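Local coordinates for endoglucanase, glycoside hydrolase family 5 protein (Cytophaga hutchinsonii, PDB 5IHS) that probably hydrolyses internal beta-1,4-glucosidic bonds of cellulose, as a periplasmic endoglucanase with a TIM-barrel fold, at residues K73-D78 with G302-Y307; D77-T82 with L315-L320. All blocks are in the same frame, centred on the assembly; numbering follows the deposited sequence.

Both interactions are partly buried seams where the first helix of the TIM barrel, with its C-terminal exit, meets the loop after the last strand in interaction 1 and helix 311-329 in interaction 2. Interaction 1 lies farther out, its centre about 19 Å from the centre of the chain against about 15 Å for interaction 2, and includes an exposed glycine; no residue touching in interaction 2 is exposed. Its chemistry is aromatic and water-bridged, with a glycine backbone laid on an indole; interaction 2 adds a direct salt bridge to helix-side packing. Asp78 serves both, through the water and the arginine. The seams also touch through Trp79, whose indole packs against Trp74 and Trp304, and through a Leu75-Cys81 backbone hydrogen bond.

Interaction 1 of 2, residues K73-D78 with G302-Y307; sequences KWLRDD and GGWADY
Water 1 takes part in three hydrogen bonds, one accepted and two donated, and ties the two segments together. It accepts from Trp74 NE1 at 2.9 Å, in the plane of the indole, and donates to Asp78 OD2 at 2.8 Å and to the carbonyl Trp304 O at 2.7 Å. With CG anti to the backbone N (chi1 -175°), the Trp74 ring swings off the helix and becomes a flat support for the glycine pair. Gly303 N sits over the middle of one face, and Gly303 CA makes a CH-pi contact 3.5 Å from the centroid of the six-membered ring of Trp74. Asp78 CB closes the opposite face, 3.4 Å above the ring plane, so the indole is sandwiched. In the TIM barrel this joins helix 69-77, which follows the first barrel strand, to the long loop after the last one. The edge of Trp74 points at the face of Trp304 in an offset edge-to-face pair, planes at 84°, with Trp74 CD1 3.7 Å from Trp304 CE3. Trp304 NE1 is hydrogen-bonded to Ser299 O, while Leu75 CD2 packs at the ring edge, 4.2 Å from Trp304 CZ3. Gly302 could hardly be anything else: a CB built on it would clash with Trp74 CB, and at its backbone angles would also jam against the preceding carbonyl oxygen.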
ATOM      1  N   LYS A  73      -2.708 -16.350  -1.882  1.00  7.49           N
ATOM      2  CA  LYS A  73      -3.881 -17.144  -1.519  1.00  7.86           C
ATOM      3  C   LYS A  73      -4.015 -17.274  -0.008  1.00  7.70           C
ATOM      4  O   LYS A  73      -5.119 -17.160   0.537  1.00  7.99           O
ATOM      5  CB  LYS A  73      -3.811 -18.525  -2.165  1.00  9.50           C
ATOM      6  CG  LYS A  73      -5.074 -19.336  -1.938  1.00 12.06           C
ATOM      7  CD  LYS A  73      -5.037 -20.664  -2.654  1.00 14.80           C
ATOM      8  CE  LYS A  73      -6.306 -21.451  -2.393  1.00 18.42           C
ATOM      9  NZ  LYS A  73      -6.209 -22.790  -3.009  1.00 21.00           N
ATOM     10  N   TRP A  74      -2.899 -17.521   0.685  1.00  7.27           N
ATOM     11  CA  TRP A  74      -2.921 -17.660   2.134  1.00  7.10           C
ATOM     12  C   TRP A  74      -3.296 -16.344   2.802  1.00  6.87           C
ATOM     13  O   TRP A  74      -4.040 -16.328   3.792  1.00  7.53           O
ATOM     14  CB  TRP A  74      -1.553 -18.168   2.622  1.00  8.03           C
ATOM     15  CG  TRP A  74      -1.518 -18.462   4.084  1.00  7.73           C
ATOM     16  CD1 TRP A  74      -0.912 -17.727   5.051  1.00  8.25           C
ATOM     17  CD2 TRP A  74      -2.154 -19.559   4.758  1.00  7.60           C
ATOM     18  NE1 TRP A  74      -1.115 -18.300   6.283  1.00  8.74           N
ATOM     19  CE2 TRP A  74      -1.880 -19.423   6.133  1.00  8.01           C
ATOM     20  CE3 TRP A  74      -2.925 -20.648   4.329  1.00  8.68           C
ATOM     21  CZ2 TRP A  74      -2.339 -20.329   7.084  1.00  8.75           C
ATOM     22  CZ3 TRP A  74      -3.379 -21.552   5.282  1.00  9.40           C
ATOM     23  CH2 TRP A  74      -3.088 -21.385   6.634  1.00  9.47           C
ATOM     24  N   LEU A  75      -2.784 -15.227   2.285  1.00  6.77           N
ATOM     25  CA  LEU A  75      -3.171 -13.929   2.834  1.00  7.20           C
ATOM     26  C   LEU A  75      -4.672 -13.689   2.695  1.00  7.05           C
ATOM     27  O   LEU A  75      -5.298 -13.133   3.598  1.00  7.96           O
ATOM     28  CB  LEU A  75      -2.372 -12.805   2.174  1.00  7.12           C
ATOM     29  CG  LEU A  75      -0.891 -12.757   2.551  1.00  8.26           C
ATOM     30  CD1 LEU A  75      -0.187 -11.702   1.720  1.00  9.46           C
ATOM     31  CD2 LEU A  75      -0.709 -12.476   4.036  1.00  8.71           C
ATOM     32  N   ARG A  76      -5.276 -14.090   1.575  1.00  7.19           N
ATOM     33  CA  ARG A  76      -6.725 -13.967   1.442  1.00  7.39           C
ATOM     34  C   ARG A  76      -7.448 -14.927   2.381  1.00  7.74           C
ATOM     35  O   ARG A  76      -8.361 -14.527   3.112  1.00  8.86           O
ATOM     36  CB  ARG A  76      -7.146 -14.257   0.004  1.00  7.83           C
ATOM     37  CG  ARG A  76      -8.662 -14.145  -0.206  1.00  8.51           C
ATOM     38  CD  ARG A  76      -9.088 -14.688  -1.552  1.00  9.12           C
ATOM     39  NE  ARG A  76      -8.958 -16.135  -1.547  1.00  9.85           N
ATOM     40  CZ  ARG A  76      -9.320 -16.937  -2.536  1.00 11.16           C
ATOM     41  NH1 ARG A  76      -9.808 -16.435  -3.666  1.00 12.02           N
ATOM     42  NH2 ARG A  76      -9.186 -18.249  -2.384  1.00 13.05           N
ATOM     43  N   ASP A  77      -7.078 -16.211   2.347  1.00  7.85           N
ATOM     44  CA  ASP A  77      -7.887 -17.233   3.005  1.00  9.03           C
ATOM     45  C   ASP A  77      -7.700 -17.241   4.516  1.00  8.74           C
ATOM     46  O   ASP A  77      -8.664 -17.459   5.255  1.00  9.74           O
ATOM     47  CB  ASP A  77      -7.527 -18.625   2.498  1.00 10.57           C
ATOM     48  CG  ASP A  77      -7.935 -18.873   1.060  1.00 13.32           C
ATOM     49  OD1 ASP A  77      -8.731 -18.092   0.490  1.00 14.40           O
ATOM     50  OD2 ASP A  77      -7.458 -19.888   0.505  1.00 15.37           O
ATOM     51  N   ASP A  78      -6.474 -17.050   4.993  1.00  7.88           N
ATOM     52  CA  ASP A  78      -6.183 -17.127   6.420  1.00  7.71           C
ATOM     53  C   ASP A  78      -6.082 -15.760   7.082  1.00  7.74           C
ATOM     54  O   ASP A  78      -6.554 -15.587   8.208  1.00  9.67           O
ATOM     55  CB  ASP A  78      -4.890 -17.915   6.665  1.00  8.47           C
ATOM     56  CG  ASP A  78      -4.602 -18.094   8.140  1.00  8.83           C
ATOM     57  OD1 ASP A  78      -5.325 -18.879   8.786  1.00 10.44           O
ATOM     58  OD2 ASP A  78      -3.684 -17.420   8.653  1.00  9.93           O
ATOM     59  N   GLY A 302       3.512 -19.755   2.576  1.00 10.84           N
ATOM     60  CA  GLY A 302       2.410 -19.467   3.473  1.00  9.88           C
ATOM     61  C   GLY A 302       2.174 -20.620   4.434  1.00 10.51           C
ATOM     62  O   GLY A 302       3.072 -21.403   4.728  1.00 11.47           O
ATOM     63  N   GLY A 303       0.946 -20.722   4.927  1.00 10.15           N
ATOM     64  CA  GLY A 303       0.605 -21.770   5.872  1.00 10.23           C
ATOM     65  C   GLY A 303       1.087 -21.537   7.285  1.00 11.44           C
ATOM     66  O   GLY A 303       1.145 -22.486   8.074  1.00 14.11           O
ATOM     67  N   TRP A 304       1.399 -20.296   7.643  1.00 10.59           N
ATOM     68  CA  TRP A 304       2.067 -19.989   8.903  1.00 10.62           C
ATOM     69  C   TRP A 304       1.145 -20.246  10.088  1.00 10.81           C
ATOM     70  O   TRP A 304       0.047 -19.679  10.179  1.00 12.06           O
ATOM     71  CB  TRP A 304       2.512 -18.533   8.884  1.00  9.65           C
ATOM     72  CG  TRP A 304       3.271 -18.174   7.645  1.00  9.14           C
ATOM     73  CD1 TRP A 304       4.365 -18.802   7.139  1.00  9.64           C
ATOM     74  CD2 TRP A 304       2.976 -17.098   6.756  1.00  8.18           C
ATOM     75  NE1 TRP A 304       4.770 -18.189   5.978  1.00  9.47           N
ATOM     76  CE2 TRP A 304       3.938 -17.127   5.729  1.00  8.63           C
ATOM     77  CE3 TRP A 304       1.995 -16.110   6.736  1.00  8.68           C
ATOM     78  CZ2 TRP A 304       3.926 -16.210   4.683  1.00  9.27           C
ATOM     79  CZ3 TRP A 304       1.988 -15.205   5.703  1.00  9.64           C
ATOM     80  CH2 TRP A 304       2.957 -15.250   4.702  1.00  9.87           C
ATOM     81  N   ALA A 305       1.601 -21.099  10.997  1.00 10.11           N
ATOM     82  CA  ALA A 305       0.861 -21.422  12.199  1.00 10.18           C
ATOM     83  C   ALA A 305       1.163 -20.374  13.260  1.00 10.38           C
ATOM     84  O   ALA A 305       1.986 -19.477  13.071  1.00 10.54           O
ATOM     85  CB  ALA A 305       1.221 -22.830  12.670  1.00 10.80           C
ATOM     86  N   ASP A 306       0.488 -20.477  14.399  1.00 11.70           N
ATOM     87  CA  ASP A 306       0.655 -19.460  15.429  1.00 13.44           C
ATOM     88  C   ASP A 306       2.115 -19.290  15.823  1.00 11.83           C
ATOM     89  O   ASP A 306       2.577 -18.160  16.021  1.00 11.90           O
ATOM     90  CB  ASP A 306      -0.212 -19.795  16.631  1.00 18.37           C
ATOM     91  CG  ASP A 306      -1.684 -19.557  16.358  1.00 24.11           C
ATOM     92  OD1 ASP A 306      -2.014 -18.891  15.340  1.00 26.20           O
ATOM     93  OD2 ASP A 306      -2.510 -20.007  17.171  1.00 26.54           O
ATOM     94  N   TYR A 307       2.862 -20.394  15.921  1.00 11.28           N
ATOM     95  CA  TYR A 307       4.262 -20.317  16.321  1.00 10.86           C
ATOM     96  C   TYR A 307       5.151 -19.692  15.252  1.00 10.59           C
ATOM     97  O   TYR A 307       6.321 -19.386  15.530  1.00 11.46           O
ATOM     98  CB  TYR A 307       4.783 -21.716  16.665  1.00 11.52           C
ATOM     99  CG  TYR A 307       4.302 -22.307  17.980  1.00 12.08           C
ATOM    100  CD1 TYR A 307       3.540 -21.574  18.885  1.00 13.96           C
ATOM    101  CD2 TYR A 307       4.618 -23.615  18.314  1.00 11.29           C
ATOM    102  CE1 TYR A 307       3.114 -22.129  20.087  1.00 14.14           C
ATOM    103  CE2 TYR A 307       4.206 -24.170  19.516  1.00 11.69           C
ATOM    104  CZ  TYR A 307       3.453 -23.420  20.403  1.00 12.74           C
ATOM    105  OH  TYR A 307       3.029 -23.956  21.604  1.00 14.25           O
TER
HETATM  106  O   HOH W   1      -0.947 -17.457   9.014  1.00  8.75           O

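Interaction 2 of 2, residues D77-T82 with L315-L320; sequences DDWKCT and LVRDDL
Arg317 holds Asp78 side-on with two nitrogens, one to each carboxylate oxygen: NE donates to OD2 at 2.9 Å, and NH2 reaches OD1 at 3.1 Å in a fairly straight bond (164°). A weak third bond runs from NH2 to OD2. Both oxygens are met from above the carboxylate plane, which is tilted 27° from the guanidinium. Arg321 NH1, one helical turn on from Arg317, takes the carbonyl oxygen of Asp78. Before reaching the acid, the extended Arg317 chain crosses one face of Trp79, its CD in a CH-pi contact 3.7 Å from the centroid of the five-membered ring; the guanidinium stands steeply to that ring (81°). Leu320 CB presses on the carbonyl oxygen of Trp79 at 3.1 Å, while its CD1 lies at the ring edge, 4.0 Å from Trp79 CE3, and 3.9 Å from Cys81 SG. An alanine in place of Trp79 would remove the face under the arginine's methylenes and would probably let Arg317 and Leu320 pack more loosely. Positive phi at Lys80 turns the chain from helix 69-77 toward strand 83-89, and this turn lies against helix 311-329, which follows the last strand of the TIM barrel, 279-284, where it closes on strand 53-57.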
ATOM      1  N   ASP A  77      -7.078 -16.211   2.347  1.00  7.85           N
ATOM      2  CA  ASP A  77      -7.887 -17.233   3.005  1.00  9.03           C
ATOM      3  C   ASP A  77      -7.700 -17.241   4.516  1.00  8.74           C
ATOM      4  O   ASP A  77      -8.664 -17.459   5.255  1.00  9.74           O
ATOM      5  CB  ASP A  77      -7.527 -18.625   2.498  1.00 10.57           C
ATOM      6  CG  ASP A  77      -7.935 -18.873   1.060  1.00 13.32           C
ATOM      7  OD1 ASP A  77      -8.731 -18.092   0.490  1.00 14.40           O
ATOM      8  OD2 ASP A  77      -7.458 -19.888   0.505  1.00 15.37           O
ATOM      9  N   ASP A  78      -6.474 -17.050   4.993  1.00  7.88           N
ATOM     10  CA  ASP A  78      -6.183 -17.127   6.420  1.00  7.71           C
ATOM     11  C   ASP A  78      -6.082 -15.760   7.082  1.00  7.74           C
ATOM     12  O   ASP A  78      -6.554 -15.587   8.208  1.00  9.67           O
ATOM     13  CB  ASP A  78      -4.890 -17.915   6.665  1.00  8.47           C
ATOM     14  CG  ASP A  78      -4.602 -18.094   8.140  1.00  8.83           C
ATOM     15  OD1 ASP A  78      -5.325 -18.879   8.786  1.00 10.44           O
ATOM     16  OD2 ASP A  78      -3.684 -17.420   8.653  1.00  9.93           O
ATOM     17  N   TRP A  79      -5.451 -14.791   6.429  1.00  7.16           N
ATOM     18  CA  TRP A  79      -5.340 -13.459   7.003  1.00  7.77           C
ATOM     19  C   TRP A  79      -6.531 -12.564   6.660  1.00  7.94           C
ATOM     20  O   TRP A  79      -6.656 -11.485   7.242  1.00  9.84           O
ATOM     21  CB  TRP A  79      -4.030 -12.777   6.569  1.00  8.14           C
ATOM     22  CG  TRP A  79      -2.792 -13.368   7.197  1.00  7.63           C
ATOM     23  CD1 TRP A  79      -2.436 -14.686   7.237  1.00  8.44           C
ATOM     24  CD2 TRP A  79      -1.754 -12.654   7.872  1.00  7.72           C
ATOM     25  NE1 TRP A  79      -1.244 -14.839   7.898  1.00  8.52           N
ATOM     26  CE2 TRP A  79      -0.810 -13.605   8.308  1.00  8.07           C
ATOM     27  CE3 TRP A  79      -1.547 -11.307   8.171  1.00  8.42           C
ATOM     28  CZ2 TRP A  79       0.325 -13.250   9.031  1.00  9.57           C
ATOM     29  CZ3 TRP A  79      -0.416 -10.965   8.891  1.00  9.85           C
ATOM     30  CH2 TRP A  79       0.493 -11.933   9.314  1.00 10.11           C
ATOM     31  N   LYS A  80      -7.380 -12.959   5.715  1.00  7.07           N
ATOM     32  CA  LYS A  80      -8.544 -12.162   5.315  1.00  7.39           C
ATOM     33  C   LYS A  80      -8.132 -10.802   4.749  1.00  6.98           C
ATOM     34  O   LYS A  80      -8.850  -9.813   4.898  1.00  8.01           O
ATOM     35  CB  LYS A  80      -9.568 -12.021   6.445  1.00  8.01           C
ATOM     36  CG  LYS A  80      -9.916 -13.338   7.139  1.00  8.75           C
ATOM     37  CD  LYS A  80     -10.411 -14.431   6.199  1.00 10.07           C
ATOM     38  CE  LYS A  80     -10.777 -15.684   6.988  1.00 11.29           C
ATOM     39  NZ  LYS A  80     -11.175 -16.819   6.125  1.00 11.84           N
ATOM     40  N   CYS A  81      -7.005 -10.755   4.046  1.00  6.68           N
ATOM     41  CA  CYS A  81      -6.642  -9.539   3.325  1.00  6.58           C
ATOM     42  C   CYS A  81      -7.605  -9.273   2.175  1.00  6.60           C
ATOM     43  O   CYS A  81      -7.918 -10.173   1.386  1.00  7.60           O
ATOM     44  CB  CYS A  81      -5.240  -9.668   2.732  1.00  6.98           C
ATOM     45  SG  CYS A  81      -3.896  -9.672   3.891  1.00  8.07           S
ATOM     46  N   THR A  82      -8.016  -8.011   2.036  1.00  6.54           N
ATOM     47  CA  THR A  82      -8.737  -7.561   0.852  1.00  6.70           C
ATOM     48  C   THR A  82      -7.843  -6.807  -0.125  1.00  6.62           C
ATOM     49  O   THR A  82      -8.297  -6.476  -1.231  1.00  6.99           O
ATOM     50  CB  THR A  82      -9.956  -6.729   1.242  1.00  6.84           C
ATOM     51  OG1 THR A  82      -9.520  -5.627   2.040  1.00  6.93           O
ATOM     52  CG2 THR A  82     -10.977  -7.568   2.004  1.00  7.61           C
ATOM     53  N   LEU A 315      -0.912  -9.396  16.023  1.00  7.54           N
ATOM     54  CA  LEU A 315      -1.766  -8.232  16.233  1.00  8.04           C
ATOM     55  C   LEU A 315      -2.471  -7.846  14.940  1.00  7.67           C
ATOM     56  O   LEU A 315      -3.690  -7.630  14.906  1.00  7.85           O
ATOM     57  CB  LEU A 315      -0.906  -7.074  16.745  1.00  8.50           C
ATOM     58  CG  LEU A 315      -1.644  -5.788  17.111  1.00 10.02           C
ATOM     59  CD1 LEU A 315      -0.760  -4.968  18.040  1.00 14.32           C
ATOM     60  CD2 LEU A 315      -2.012  -4.954  15.892  1.00 11.82           C
ATOM     61  N   VAL A 316      -1.706  -7.751  13.855  1.00  6.73           N
ATOM     62  CA  VAL A 316      -2.245  -7.280  12.586  1.00  6.85           C
ATOM     63  C   VAL A 316      -3.192  -8.307  11.980  1.00  6.41           C
ATOM     64  O   VAL A 316      -4.259  -7.956  11.455  1.00  6.98           O
ATOM     65  CB  VAL A 316      -1.062  -6.951  11.661  1.00  8.96           C
ATOM     66  CG1 VAL A 316      -1.502  -6.754  10.243  1.00 10.01           C
ATOM     67  CG2 VAL A 316      -0.303  -5.757  12.229  1.00  8.87           C
ATOM     68  N   ARG A 317      -2.807  -9.587  12.020  1.00  6.46           N
ATOM     69  CA  ARG A 317      -3.667 -10.647  11.500  1.00  7.30           C
ATOM     70  C   ARG A 317      -4.979 -10.713  12.267  1.00  7.12           C
ATOM     71  O   ARG A 317      -6.054 -10.886  11.672  1.00  7.40           O
ATOM     72  CB  ARG A 317      -2.945 -11.995  11.557  1.00  7.64           C
ATOM     73  CG  ARG A 317      -3.790 -13.166  11.106  1.00  8.88           C
ATOM     74  CD  ARG A 317      -2.977 -14.468  11.149  1.00 10.29           C
ATOM     75  NE  ARG A 317      -3.781 -15.658  10.913  1.00  9.80           N
ATOM     76  CZ  ARG A 317      -4.483 -16.301  11.847  1.00  9.85           C
ATOM     77  NH1 ARG A 317      -4.507 -15.879  13.108  1.00 10.88           N
ATOM     78  NH2 ARG A 317      -5.193 -17.361  11.508  1.00 11.36           N
ATOM     79  N   ASP A 318      -4.926 -10.561  13.588  1.00  7.42           N
ATOM     80  CA  ASP A 318      -6.162 -10.588  14.359  1.00  8.35           C
ATOM     81  C   ASP A 318      -7.088  -9.442  13.953  1.00  8.15           C
ATOM     82  O   ASP A 318      -8.307  -9.634  13.841  1.00  8.72           O
ATOM     83  CB  ASP A 318      -5.856 -10.513  15.853  1.00  9.75           C
ATOM     84  CG  ASP A 318      -5.295 -11.817  16.438  1.00 12.19           C
ATOM     85  OD1 ASP A 318      -5.282 -12.862  15.743  1.00 13.38           O
ATOM     86  OD2 ASP A 318      -4.890 -11.792  17.635  1.00 13.98           O
ATOM     87  N   ASP A 319      -6.532  -8.242  13.730  1.00  7.74           N
ATOM     88  CA  ASP A 319      -7.345  -7.105  13.290  1.00  8.07           C
ATOM     89  C   ASP A 319      -7.959  -7.363  11.915  1.00  7.68           C
ATOM     90  O   ASP A 319      -9.144  -7.087  11.697  1.00  7.81           O
ATOM     91  CB  ASP A 319      -6.498  -5.826  13.312  1.00  8.36           C
ATOM     92  CG  ASP A 319      -7.224  -4.610  12.744  1.00  8.93           C
ATOM     93  OD1 ASP A 319      -8.017  -4.002  13.501  1.00 10.21           O
ATOM     94  OD2 ASP A 319      -7.011  -4.265  11.548  1.00  9.21           O
ATOM     95  N   LEU A 320      -7.177  -7.907  10.977  1.00  7.33           N
ATOM     96  CA  LEU A 320      -7.711  -8.244   9.655  1.00  7.33           C
ATOM     97  C   LEU A 320      -8.852  -9.249   9.745  1.00  7.32           C
ATOM     98  O   LEU A 320      -9.889  -9.088   9.089  1.00  7.79           O
ATOM     99  CB  LEU A 320      -6.611  -8.808   8.759  1.00  7.58           C
ATOM    100  CG  LEU A 320      -5.540  -7.814   8.314  1.00  7.94           C
ATOM    101  CD1 LEU A 320      -4.398  -8.530   7.635  1.00  9.50           C
ATOM    102  CD2 LEU A 320      -6.117  -6.770   7.400  1.00  9.58           C
TER